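Local coordinates for protein polyporopepsin (PDB 1WKR) that cleaves peptide bonds as a fungal aspartic endopeptidase of the pepsin family, with broad specificity and milk-clotting activity, at residues V145-T150 against V211-T216; T268-I273 against L313-S318; N277-I282 against S288-V293. All coordinates share one frame; numbering follows the deposited sequence.

Contact 1 of 3, residues V145-T150 against V211-T216; sequences VSFEPT and VDTGTT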
ATOM      1  N   VAL A 145      -5.178  -3.481  -7.905  1.00  3.85           N
ATOM      2  CA  VAL A 145      -4.544  -2.168  -7.842  1.00  4.17           C
ATOM      3  C   VAL A 145      -3.472  -2.070  -8.899  1.00  3.23           C
ATOM      4  O   VAL A 145      -2.541  -2.890  -8.966  1.00  4.27           O
ATOM      5  CB  VAL A 145      -3.917  -1.970  -6.443  1.00  3.78           C
ATOM      6  CG1 VAL A 145      -3.129  -0.661  -6.414  1.00  5.44           C
ATOM      7  CG2 VAL A 145      -4.960  -1.996  -5.375  1.00  5.50           C
ATOM      8  N   SER A 146      -3.562  -0.985  -9.689  1.00  3.64           N
ATOM      9  CA  SER A 146      -2.543  -0.571 -10.641  1.00  4.22           C
ATOM     10  C   SER A 146      -1.847   0.676 -10.167  1.00  4.00           C
ATOM     11  O   SER A 146      -2.501   1.754 -10.045  1.00  4.14           O
ATOM     12  CB  SER A 146      -3.168  -0.347 -11.996  1.00  4.12           C
ATOM     13  OG  SER A 146      -2.229   0.236 -12.907  1.00  5.21           O
ATOM     14  N   PHE A 147      -0.553   0.583  -9.884  1.00  3.69           N
ATOM     15  CA  PHE A 147       0.346   1.734  -9.710  1.00  4.76           C
ATOM     16  C   PHE A 147       1.326   1.749 -10.858  1.00  4.47           C
ATOM     17  O   PHE A 147       1.528   0.746 -11.543  1.00  4.76           O
ATOM     18  CB  PHE A 147       1.088   1.651  -8.370  1.00  4.00           C
ATOM     19  CG  PHE A 147       0.255   1.808  -7.107  1.00  3.95           C
ATOM     20  CD1 PHE A 147      -1.042   2.196  -7.113  1.00  4.42           C
ATOM     21  CD2 PHE A 147       0.888   1.634  -5.895  1.00  4.67           C
ATOM     22  CE1 PHE A 147      -1.744   2.413  -5.916  1.00  3.95           C
ATOM     23  CE2 PHE A 147       0.212   1.818  -4.674  1.00  5.21           C
ATOM     24  CZ  PHE A 147      -1.109   2.222  -4.712  1.00  4.83           C
ATOM     25  N   GLU A 148       1.938   2.912 -11.111  1.00  4.56           N
ATOM     26  CA  GLU A 148       2.916   3.063 -12.173  1.00  4.50           C
ATOM     27  C   GLU A 148       4.011   3.994 -11.722  1.00  4.39           C
ATOM     28  O   GLU A 148       3.770   4.874 -10.870  1.00  5.08           O
ATOM     29  CB  GLU A 148       2.241   3.660 -13.426  1.00  5.59           C
ATOM     30  CG  GLU A 148       1.210   2.760 -14.020  1.00  7.42           C
ATOM     31  CD  GLU A 148       0.509   3.346 -15.242  1.00  8.13           C
ATOM     32  OE1 GLU A 148       0.816   4.507 -15.663  1.00  8.50           O
ATOM     33  OE2 GLU A 148      -0.371   2.581 -15.759  1.00 10.29           O
ATOM     34  N   PRO A 149       5.221   3.877 -12.286  1.00  3.85           N
ATOM     35  CA  PRO A 149       6.276   4.857 -11.935  1.00  4.65           C
ATOM     36  C   PRO A 149       5.852   6.264 -12.340  1.00  5.16           C
ATOM     37  O   PRO A 149       4.988   6.461 -13.183  1.00  6.21           O
ATOM     38  CB  PRO A 149       7.468   4.382 -12.799  1.00  4.53           C
ATOM     39  CG  PRO A 149       7.154   2.943 -13.119  1.00  4.64           C
ATOM     40  CD  PRO A 149       5.652   2.916 -13.326  1.00  4.34           C
ATOM     41  N   THR A 150       6.512   7.222 -11.714  1.00  6.34           N
ATOM     42  CA  THR A 150       6.160   8.621 -11.963  1.00  7.56           C
ATOM     43  C   THR A 150       7.438   9.493 -12.160  1.00  8.11           C
ATOM     44  O   THR A 150       8.499   9.160 -11.635  1.00  7.81           O
ATOM     45  CB  THR A 150       5.332   9.085 -10.853  1.00  7.85           C
ATOM     46  OG1 THR A 150       4.813  10.411 -11.216  1.00  9.90           O
ATOM     47  CG2 THR A 150       6.082   9.284  -9.537  1.00 10.29           C
ATOM     48  N   VAL A 211       2.069  -7.128   1.728  1.00  3.77           N
ATOM     49  CA  VAL A 211       2.000  -6.269   0.521  1.00  3.66           C
ATOM     50  C   VAL A 211       1.159  -5.089   0.883  1.00  4.16           C
ATOM     51  O   VAL A 211      -0.036  -5.241   1.226  1.00  4.36           O
ATOM     52  CB  VAL A 211       1.425  -7.079  -0.657  1.00  3.88           C
ATOM     53  CG1 VAL A 211       1.385  -6.178  -1.897  1.00  4.89           C
ATOM     54  CG2 VAL A 211       2.228  -8.342  -0.920  1.00  5.42           C
ATOM     55  N   ASP A 212       1.740  -3.905   0.833  1.00  3.82           N
ATOM     56  CA  ASP A 212       1.117  -2.728   1.455  1.00  4.14           C
ATOM     57  C   ASP A 212       1.284  -1.510   0.541  1.00  3.05           C
ATOM     58  O   ASP A 212       2.349  -0.908   0.475  1.00  3.61           O
ATOM     59  CB  ASP A 212       1.739  -2.481   2.829  1.00  3.56           C
ATOM     60  CG  ASP A 212       1.061  -1.387   3.537  1.00  3.40           C
ATOM     61  OD1 ASP A 212       0.037  -0.827   3.085  1.00  4.08           O
ATOM     62  OD2 ASP A 212       1.534  -0.996   4.699  1.00  4.52           O
ATOM     63  N   THR A 213       0.182  -1.081  -0.067  1.00  3.29           N
ATOM     64  CA  THR A 213       0.163   0.135  -0.861  1.00  3.47           C
ATOM     65  C   THR A 213       0.509   1.377  -0.060  1.00  3.69           C
ATOM     66  O   THR A 213       0.902   2.382  -0.654  1.00  4.18           O
ATOM     67  CB  THR A 213      -1.216   0.347  -1.515  1.00  3.38           C
ATOM     68  OG1 THR A 213      -2.222   0.403  -0.485  1.00  3.90           O
ATOM     69  CG2 THR A 213      -1.596  -0.794  -2.502  1.00  4.43           C
ATOM     70  N   GLY A 214       0.259   1.346   1.270  1.00  3.35           N
ATOM     71  CA  GLY A 214       0.441   2.499   2.172  1.00  3.69           C
ATOM     72  C   GLY A 214       1.749   2.490   2.898  1.00  3.63           C
ATOM     73  O   GLY A 214       1.929   3.228   3.892  1.00  5.17           O
ATOM     74  N   THR A 215       2.712   1.648   2.475  1.00  3.48           N
ATOM     75  CA  THR A 215       4.132   1.811   2.895  1.00  4.01           C
ATOM     76  C   THR A 215       4.879   2.269   1.653  1.00  3.70           C
ATOM     77  O   THR A 215       4.786   1.643   0.597  1.00  3.65           O
ATOM     78  CB  THR A 215       4.698   0.507   3.428  1.00  4.10           C
ATOM     79  OG1 THR A 215       4.113   0.232   4.712  1.00  5.42           O
ATOM     80  CG2 THR A 215       6.201   0.570   3.644  1.00  5.70           C
ATOM     81  N   THR A 216       5.646   3.353   1.750  1.00  3.76           N
ATOM     82  CA  THR A 216       6.313   3.892   0.574  1.00  3.97           C
ATOM     83  C   THR A 216       7.394   2.933   0.070  1.00  3.80           C
ATOM     84  O   THR A 216       7.456   2.557  -1.109  1.00  4.36           O
ATOM     85  CB  THR A 216       6.969   5.239   0.868  1.00  4.37           C
ATOM     86  OG1 THR A 216       6.011   6.112   1.468  1.00  4.78           O
ATOM     87  CG2 THR A 216       7.494   5.894  -0.410  1.00  5.71           C
TER
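Phe-147 pushes the far end of its ring against Thr-213, with CZ 3.7 Å from Thr-213 CB and CE2 3.8 Å from the methyl CG2. Its CG stands anti to the carbonyl carbon (chi1 -68°), which sends the ring toward that threonine. The two side chains cross at roughly a right angle, and Thr-213 meets the ring obliquely. Val-145, two residues earlier on the end of strand 142-146, adds a looser touch: its CG1 stands 4.2 Å from Thr-213 CG2, so the one methyl is approached by both residues.

The conformation of Thr-213 separates its two branches. With chi1 at 58°, OG1 sits between the backbone N and the carbonyl carbon, while CG2 lies anti to the carbonyl carbon and is left for the apolar neighbours. OG1 is engaged across the molecule, with Val-31 O and Thr-33 N as hydrogen-bond partners.

Asp-212, the residue before it, is one of the two active-site aspartates. Its OD1 accepts from Gly-214 N at 2.8 Å, closing an Asx turn, and Thr-215 OG1 donates to its OD2; both donors come from well above the carboxylate plane. OD2 also bonds the bound peptide. This is the Asp-Thr-Gly loop of pepsin-like enzymes; the hydroxyl of Thr-213, bonded to the loop of the other catalytic aspartate, Asp-32, makes its half of the "fireman's grip".

Contact 2 of 3, residues T268-I273 against L313-S318; sequences TANAQI and LERFYS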
ATOM      1  N   THR A 268      13.963  -4.386 -11.056  1.00  4.12           N
ATOM      2  CA  THR A 268      15.226  -4.027 -11.748  1.00  4.01           C
ATOM      3  C   THR A 268      15.977  -2.954 -11.002  1.00  3.86           C
ATOM      4  O   THR A 268      15.475  -2.333 -10.053  1.00  4.06           O
ATOM      5  CB  THR A 268      14.904  -3.513 -13.171  1.00  4.09           C
ATOM      6  OG1 THR A 268      14.092  -2.316 -13.015  1.00  4.97           O
ATOM      7  CG2 THR A 268      14.152  -4.536 -14.026  1.00  5.67           C
ATOM      8  N   ALA A 269      17.220  -2.721 -11.459  1.00  3.83           N
ATOM      9  CA  ALA A 269      18.020  -1.635 -10.895  1.00  3.75           C
ATOM     10  C   ALA A 269      17.265  -0.329 -10.910  1.00  4.07           C
ATOM     11  O   ALA A 269      17.204   0.379  -9.859  1.00  4.80           O
ATOM     12  CB  ALA A 269      19.328  -1.493 -11.679  1.00  4.82           C
ATOM     13  N   ASN A 270      16.631   0.042 -12.013  1.00  3.94           N
ATOM     14  CA  ASN A 270      15.966   1.326 -12.049  1.00  4.01           C
ATOM     15  C   ASN A 270      14.767   1.366 -11.058  1.00  4.23           C
ATOM     16  O   ASN A 270      14.457   2.412 -10.462  1.00  4.18           O
ATOM     17  CB  ASN A 270      15.460   1.663 -13.456  1.00  4.63           C
ATOM     18  CG  ASN A 270      14.978   3.091 -13.549  1.00  3.54           C
ATOM     19  OD1 ASN A 270      13.787   3.374 -13.592  1.00  4.66           O
ATOM     20  ND2 ASN A 270      15.951   4.025 -13.660  1.00  4.96           N
ATOM     21  N   ALA A 271      14.089   0.213 -10.925  1.00  3.37           N
ATOM     22  CA  ALA A 271      12.957   0.126  -9.982  1.00  3.73           C
ATOM     23  C   ALA A 271      13.413   0.271  -8.549  1.00  3.36           C
ATOM     24  O   ALA A 271      12.572   0.540  -7.659  1.00  3.94           O
ATOM     25  CB  ALA A 271      12.277  -1.231 -10.141  1.00  3.42           C
ATOM     26  N   GLN A 272      14.696   0.059  -8.248  1.00  3.21           N
ATOM     27  CA  GLN A 272      15.223   0.155  -6.875  1.00  3.23           C
ATOM     28  C   GLN A 272      15.590   1.546  -6.469  1.00  3.45           C
ATOM     29  O   GLN A 272      16.007   1.737  -5.329  1.00  4.05           O
ATOM     30  CB  GLN A 272      16.449  -0.757  -6.732  1.00  3.98           C
ATOM     31  CG  GLN A 272      16.076  -2.254  -6.678  1.00  3.57           C
ATOM     32  CD  GLN A 272      17.308  -3.120  -6.772  1.00  3.75           C
ATOM     33  OE1 GLN A 272      18.180  -3.087  -5.896  1.00  5.85           O
ATOM     34  NE2 GLN A 272      17.432  -3.856  -7.837  1.00  4.99           N
ATOM     35  N   ILE A 273      15.437   2.534  -7.363  1.00  3.84           N
ATOM     36  CA  ILE A 273      15.869   3.918  -7.052  1.00  3.98           C
ATOM     37  C   ILE A 273      14.682   4.850  -7.041  1.00  4.32           C
ATOM     38  O   ILE A 273      13.666   4.642  -7.714  1.00  4.60           O
ATOM     39  CB  ILE A 273      17.018   4.420  -7.988  1.00  4.10           C
ATOM     40  CG1 ILE A 273      16.484   4.919  -9.338  1.00  4.37           C
ATOM     41  CG2 ILE A 273      18.080   3.338  -8.091  1.00  4.75           C
ATOM     42  CD1 ILE A 273      17.569   5.507 -10.221  1.00  5.03           C
ATOM     43  N   LEU A 313       5.074  -1.924  -5.915  1.00  3.28           N
ATOM     44  CA  LEU A 313       3.826  -2.032  -6.658  1.00  3.75           C
ATOM     45  C   LEU A 313       3.740  -1.110  -7.830  1.00  4.29           C
ATOM     46  O   LEU A 313       2.922  -1.293  -8.730  1.00  4.12           O
ATOM     47  CB  LEU A 313       2.664  -1.810  -5.698  1.00  3.64           C
ATOM     48  CG  LEU A 313       2.574  -2.861  -4.587  1.00  4.06           C
ATOM     49  CD1 LEU A 313       1.582  -2.447  -3.518  1.00  6.84           C
ATOM     50  CD2 LEU A 313       2.208  -4.224  -5.155  1.00  4.63           C
ATOM     51  N   GLU A 314       4.613  -0.068  -7.920  1.00  3.38           N
ATOM     52  CA  GLU A 314       4.734   0.695  -9.145  1.00  3.73           C
ATOM     53  C   GLU A 314       5.193  -0.152 -10.331  1.00  4.62           C
ATOM     54  O   GLU A 314       5.053   0.258 -11.480  1.00  4.52           O
ATOM     55  CB  GLU A 314       5.664   1.894  -8.961  1.00  5.10           C
ATOM     56  CG  GLU A 314       5.070   3.041  -8.164  1.00  4.08           C
ATOM     57  CD  GLU A 314       6.056   4.127  -7.851  1.00  4.50           C
ATOM     58  OE1 GLU A 314       7.198   3.770  -7.458  1.00  5.08           O
ATOM     59  OE2 GLU A 314       5.748   5.308  -7.958  1.00  6.10           O
ATOM     60  N   ARG A 315       5.762  -1.323 -10.037  1.00  3.53           N
ATOM     61  CA  ARG A 315       6.292  -2.228 -11.059  1.00  4.29           C
ATOM     62  C   ARG A 315       5.487  -3.499 -11.232  1.00  4.01           C
ATOM     63  O   ARG A 315       5.787  -4.258 -12.165  1.00  3.89           O
ATOM     64  CB  ARG A 315       7.736  -2.551 -10.741  1.00  4.19           C
ATOM     65  CG  ARG A 315       8.669  -1.348 -10.658  1.00  4.43           C
ATOM     66  CD  ARG A 315       8.825  -0.625 -11.970  1.00  4.65           C
ATOM     67  NE  ARG A 315       9.665   0.593 -11.907  1.00  4.23           N
ATOM     68  CZ  ARG A 315      10.648   0.836 -12.730  1.00  3.75           C
ATOM     69  NH1 ARG A 315      11.151  -0.045 -13.606  1.00  4.38           N
ATOM     70  NH2 ARG A 315      11.263   2.047 -12.639  1.00  4.28           N
ATOM     71  N   PHE A 316       4.500  -3.788 -10.380  1.00  3.77           N
ATOM     72  CA  PHE A 316       3.724  -5.028 -10.434  1.00  3.94           C
ATOM     73  C   PHE A 316       2.298  -4.745 -10.171  1.00  4.34           C
ATOM     74  O   PHE A 316       1.942  -4.026  -9.204  1.00  4.23           O
ATOM     75  CB  PHE A 316       4.282  -6.043  -9.431  1.00  4.10           C
ATOM     76  CG  PHE A 316       5.729  -6.405  -9.730  1.00  3.66           C
ATOM     77  CD1 PHE A 316       6.020  -7.274 -10.776  1.00  4.23           C
ATOM     78  CD2 PHE A 316       6.769  -5.857  -9.006  1.00  4.21           C
ATOM     79  CE1 PHE A 316       7.300  -7.559 -11.110  1.00  4.86           C
ATOM     80  CE2 PHE A 316       8.084  -6.178  -9.358  1.00  5.47           C
ATOM     81  CZ  PHE A 316       8.325  -6.998 -10.400  1.00  4.62           C
ATOM     82  N   TYR A 317       1.410  -5.339 -10.937  1.00  3.72           N
ATOM     83  CA  TYR A 317      -0.042  -5.271 -10.709  1.00  3.38           C
ATOM     84  C   TYR A 317      -0.383  -6.204  -9.540  1.00  3.51           C
ATOM     85  O   TYR A 317       0.178  -7.316  -9.475  1.00  4.06           O
ATOM     86  CB  TYR A 317      -0.772  -5.749 -11.967  1.00  4.18           C
ATOM     87  CG  TYR A 317      -2.270  -5.563 -11.947  1.00  3.99           C
ATOM     88  CD1 TYR A 317      -2.830  -4.284 -11.888  1.00  4.68           C
ATOM     89  CD2 TYR A 317      -3.143  -6.643 -12.054  1.00  5.16           C
ATOM     90  CE1 TYR A 317      -4.205  -4.073 -11.932  1.00  4.45           C
ATOM     91  CE2 TYR A 317      -4.517  -6.426 -12.152  1.00  4.74           C
ATOM     92  CZ  TYR A 317      -5.015  -5.181 -12.084  1.00  4.79           C
ATOM     93  OH  TYR A 317      -6.408  -4.963 -12.185  1.00  5.49           O
ATOM     94  N   SER A 318      -1.280  -5.801  -8.660  1.00  3.34           N
ATOM     95  CA  SER A 318      -1.576  -6.641  -7.447  1.00  4.04           C
ATOM     96  C   SER A 318      -3.050  -6.828  -7.292  1.00  3.81           C
ATOM     97  O   SER A 318      -3.874  -5.965  -7.555  1.00  3.77           O
ATOM     98  CB  SER A 318      -0.921  -6.007  -6.221  1.00  3.52           C
ATOM     99  OG  SER A 318      -1.302  -4.653  -5.993  1.00  4.48           O
TER
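The guanidinium of Arg-315 lies with one face on Ala-271: CA stands 3.6 Å above the plane, over the centre of the group, and the methyl CB is also 3.6 Å from NE. At the edge, close to the guanidinium plane, comes Asn-270 OD1, which accepts a hydrogen bond from Arg-315 NH2 at 3.0 Å with an N-H...O angle of 148°. The amide and guanidinium planes are turned 49° apart, and the donor is tilted modestly from the amide carbonyl plane. Thr-268 OG1 approaches Arg-315 NH1 obliquely at 3.8 Å, a touch rather than a bond.

Arg-315 gets there by bending. A chi2 of -65° bends the chain at the CB-CG bond; CG itself packs on Ala-271 CB, and the remainder then runs along the methyl. Asn-270 points its CG anti to the backbone N, which carries the amide out from the short 3-10 turn 270-272 to the guanidinium edge.

The turn is shaped from within. Thr-268 OG1 accepts from Ala-271 N at 3.3 Å, an ST motif that ties down the residue on which the arginine rests.

Both polar groups have further partners near the C terminus: Arg-315 NH1 bonds Ala-337 O, and Asn-270 ND2 bonds Asn-340 O. Asn-270 ND2 also bonds Tyr-250 OH. The segment leading into strand 316-321 is thus joined to the turn after strand 263-267 and to the chain's last residues. Chemically, the arginine's hydrogen bonds described here go to neutral oxygens, Asn-270 OD1 and Ala-337 O. The C-terminal carboxylate of Asn-340, held by Asn-270 ND2, belongs to a residue that packs on the arginine and probably helps to balance its buried charge.

Contact 3 of 3, residues N277-I282 against S288-V293; sequences NLNTAI and SVYLIV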
ATOM      1  N   ASN A 277      14.521  12.810 -10.988  1.00  7.25           N
ATOM      2  CA  ASN A 277      14.063  14.193 -11.266  1.00  8.92           C
ATOM      3  C   ASN A 277      13.296  14.703 -10.153  1.00  9.63           C
ATOM      4  O   ASN A 277      13.026  15.952 -10.103  1.00 11.20           O
ATOM      5  CB  ASN A 277      13.313  14.283 -12.595  1.00  9.29           C
ATOM      6  CG  ASN A 277      11.959  13.758 -12.571  1.00  9.87           C
ATOM      7  OD1 ASN A 277      11.672  12.561 -12.225  1.00 11.77           O
ATOM      8  ND2 ASN A 277      10.918  14.571 -12.831  1.00 12.11           N
ATOM      9  N   LEU A 278      12.881  13.907  -9.153  1.00  8.56           N
ATOM     10  CA  LEU A 278      12.141  14.242  -7.943  1.00  9.21           C
ATOM     11  C   LEU A 278      12.937  14.071  -6.712  1.00  7.69           C
ATOM     12  O   LEU A 278      12.417  13.942  -5.609  1.00  8.23           O
ATOM     13  CB  LEU A 278      10.829  13.432  -7.936  1.00  8.70           C
ATOM     14  CG  LEU A 278       9.915  13.645  -9.123  1.00 10.41           C
ATOM     15  CD1 LEU A 278       8.739  12.591  -9.089  1.00 11.32           C
ATOM     16  CD2 LEU A 278       9.345  15.092  -9.078  1.00 13.91           C
ATOM     17  N   ASN A 279      14.298  14.041  -6.819  1.00  8.25           N
ATOM     18  CA  ASN A 279      15.119  13.873  -5.664  1.00  8.23           C
ATOM     19  C   ASN A 279      14.893  14.962  -4.563  1.00  8.97           C
ATOM     20  O   ASN A 279      15.057  14.718  -3.396  1.00  9.02           O
ATOM     21  CB  ASN A 279      16.632  13.841  -6.007  1.00  8.11           C
ATOM     22  CG  ASN A 279      17.100  12.533  -6.513  1.00  7.51           C
ATOM     23  OD1 ASN A 279      16.401  11.491  -6.396  1.00  7.25           O
ATOM     24  ND2 ASN A 279      18.300  12.486  -7.112  1.00  8.22           N
ATOM     25  N   THR A 280      14.476  16.194  -5.034  1.00  9.98           N
ATOM     26  CA  THR A 280      14.305  17.253  -3.999  1.00 12.42           C
ATOM     27  C   THR A 280      13.121  16.893  -3.139  1.00 13.06           C
ATOM     28  O   THR A 280      13.091  17.381  -1.964  1.00 13.69           O
ATOM     29  CB  THR A 280      14.076  18.632  -4.668  1.00 15.54           C
ATOM     30  OG1 THR A 280      13.032  18.556  -5.472  1.00 20.01           O
ATOM     31  CG2 THR A 280      15.226  18.974  -5.364  1.00 15.27           C
ATOM     32  N   ALA A 281      12.212  16.101  -3.572  1.00 11.66           N
ATOM     33  CA  ALA A 281      10.987  15.747  -2.771  1.00 11.56           C
ATOM     34  C   ALA A 281      11.394  15.012  -1.525  1.00 13.39           C
ATOM     35  O   ALA A 281      10.630  14.948  -0.535  1.00 14.82           O
ATOM     36  CB  ALA A 281       9.990  14.964  -3.571  1.00 13.59           C
ATOM     37  N   ILE A 282      12.528  14.306  -1.497  1.00 12.84           N
ATOM     38  CA  ILE A 282      13.067  13.557  -0.341  1.00 13.29           C
ATOM     39  C   ILE A 282      14.322  14.154   0.268  1.00 12.18           C
ATOM     40  O   ILE A 282      14.980  13.567   1.068  1.00 13.34           O
ATOM     41  CB  ILE A 282      13.213  12.078  -0.659  1.00 14.73           C
ATOM     42  CG1 ILE A 282      14.058  11.803  -1.923  1.00 15.43           C
ATOM     43  CG2 ILE A 282      11.902  11.309  -0.560  1.00 17.51           C
ATOM     44  CD1 ILE A 282      15.386  11.682  -1.858  1.00 21.01           C
ATOM     45  N   SER A 288      21.874  12.370  -8.495  1.00 10.52           N
ATOM     46  CA  SER A 288      22.250  11.468  -7.360  1.00  8.59           C
ATOM     47  C   SER A 288      21.285  10.283  -7.307  1.00  6.55           C
ATOM     48  O   SER A 288      20.142  10.419  -7.704  1.00  8.82           O
ATOM     49  CB  SER A 288      22.074  12.189  -6.027  1.00 11.46           C
ATOM     50  OG  SER A 288      22.830  13.457  -6.055  1.00 15.05           O
ATOM     51  N   VAL A 289      21.822   9.135  -6.889  1.00  6.48           N
ATOM     52  CA  VAL A 289      21.012   7.884  -6.853  1.00  5.31           C
ATOM     53  C   VAL A 289      20.689   7.495  -5.391  1.00  5.57           C
ATOM     54  O   VAL A 289      21.604   7.169  -4.629  1.00  6.71           O
ATOM     55  CB  VAL A 289      21.800   6.754  -7.499  1.00  5.02           C
ATOM     56  CG1 VAL A 289      20.985   5.450  -7.408  1.00  6.49           C
ATOM     57  CG2 VAL A 289      22.021   7.093  -8.979  1.00  7.40           C
ATOM     58  N   TYR A 290      19.398   7.489  -5.059  1.00  4.99           N
ATOM     59  CA  TYR A 290      18.943   7.077  -3.729  1.00  5.41           C
ATOM     60  C   TYR A 290      18.058   5.852  -3.899  1.00  4.44           C
ATOM     61  O   TYR A 290      17.280   5.731  -4.868  1.00  5.72           O
ATOM     62  CB  TYR A 290      18.122   8.208  -3.017  1.00  5.79           C
ATOM     63  CG  TYR A 290      18.932   9.472  -2.931  1.00  5.97           C
ATOM     64  CD1 TYR A 290      19.924   9.631  -2.029  1.00  8.47           C
ATOM     65  CD2 TYR A 290      18.652  10.525  -3.797  1.00  8.55           C
ATOM     66  CE1 TYR A 290      20.728  10.841  -1.938  1.00  9.91           C
ATOM     67  CE2 TYR A 290      19.386  11.748  -3.693  1.00  9.67           C
ATOM     68  CZ  TYR A 290      20.331  11.789  -2.786  1.00  9.72           C
ATOM     69  OH  TYR A 290      21.090  13.053  -2.759  1.00 12.49           O
ATOM     70  N   LEU A 291      18.138   4.914  -2.989  1.00  4.89           N
ATOM     71  CA  LEU A 291      17.456   3.629  -3.080  1.00  4.63           C
ATOM     72  C   LEU A 291      16.185   3.599  -2.309  1.00  4.03           C
ATOM     73  O   LEU A 291      16.058   4.207  -1.220  1.00  5.37           O
ATOM     74  CB  LEU A 291      18.353   2.495  -2.668  1.00  5.05           C
ATOM     75  CG  LEU A 291      19.739   2.434  -3.329  1.00  4.61           C
ATOM     76  CD1 LEU A 291      20.501   1.212  -2.893  1.00  5.74           C
ATOM     77  CD2 LEU A 291      19.587   2.507  -4.853  1.00  4.94           C
ATOM     78  N   ILE A 292      15.204   2.833  -2.819  1.00  4.18           N
ATOM     79  CA  ILE A 292      13.899   2.703  -2.150  1.00  3.89           C
ATOM     80  C   ILE A 292      13.749   1.409  -1.379  1.00  4.34           C
ATOM     81  O   ILE A 292      12.686   1.174  -0.824  1.00  4.21           O
ATOM     82  CB  ILE A 292      12.705   3.006  -3.104  1.00  4.42           C
ATOM     83  CG1 ILE A 292      12.702   2.149  -4.397  1.00  4.55           C
ATOM     84  CG2 ILE A 292      12.724   4.486  -3.460  1.00  4.77           C
ATOM     85  CD1 ILE A 292      12.552   0.670  -4.144  1.00  5.11           C
ATOM     86  N   VAL A 293      14.794   0.610  -1.317  1.00  3.70           N
ATOM     87  CA  VAL A 293      14.856  -0.537  -0.401  1.00  4.32           C
ATOM     88  C   VAL A 293      15.288  -0.032   0.934  1.00  4.07           C
ATOM     89  O   VAL A 293      16.372   0.609   1.032  1.00  4.72           O
ATOM     90  CB  VAL A 293      15.789  -1.641  -0.951  1.00  5.31           C
ATOM     91  CG1 VAL A 293      15.922  -2.770   0.072  1.00  5.92           C
ATOM     92  CG2 VAL A 293      15.247  -2.156  -2.266  1.00  8.33           C
TER
HETATM   93  O   HOH W   1      17.292   8.648  -6.647  1.00  5.90           O
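Asn-279 and Tyr-290 both carry CG anti to the carbonyl carbon, at chi1 -80° and -56°, and these torsions swing the amide of one up to the ring edge of the other. The pair closes a short loop in the C-terminal lobe of the pepsin fold, where the 3-10 segment 277-281 packs back on the weakly bonded start of strand 289-295.

The amide meets the ring at its edge, in the ring plane: Asn-279 OD1 is 3.6 Å from Tyr-290 CD2, and ND2 lies 3.7 Å from CE2. Amide and ring planes stand steeply to each other, at 76°. Ile-282 adds an apolar touch, its CD1 reaching Tyr-290 CD2 at 4.0 Å as the two side chains run antiparallel alongside one another.

Both ends of the amide are employed. Asn-279 ND2 donates to Ser-288 O at 2.8 Å, with that oxygen near the amide plane although the nitrogen sits above the carbonyl plane of Ser-288. It also bonds Ser-285 O in the intervening loop, whose backbone N in turn bonds Tyr-290 OH, so amide and phenol pin the same residue.

A water bridges the amide to the strand: it donates to Asn-279 OD1 at 3.0 Å and accepts from Tyr-290 N at 2.9 Å.

How the contacts relate
Following the chain from the N terminus, contact 1 comes first: it brings the end of strand 142-146 and the residues after it to the Asp-212 loop, closing a loop of 60 intervening residues. Contact 2 opens only afterwards, at 268-273, and closes at 313-318; contact 3 is a much shorter closure falling wholly within that span and stays within the C-terminal lobe. None of the three cross. Contacts 1 and 2 meet in the sheet where strands 142-146 and 316-321 pair, Val-145 N lying 2.8 Å from Ser-318 O. Contacts 2 and 3 meet at Gln-272 O and Ile-292 N, 2.9 Å apart, linking the 3-10 turn to strand 289-295.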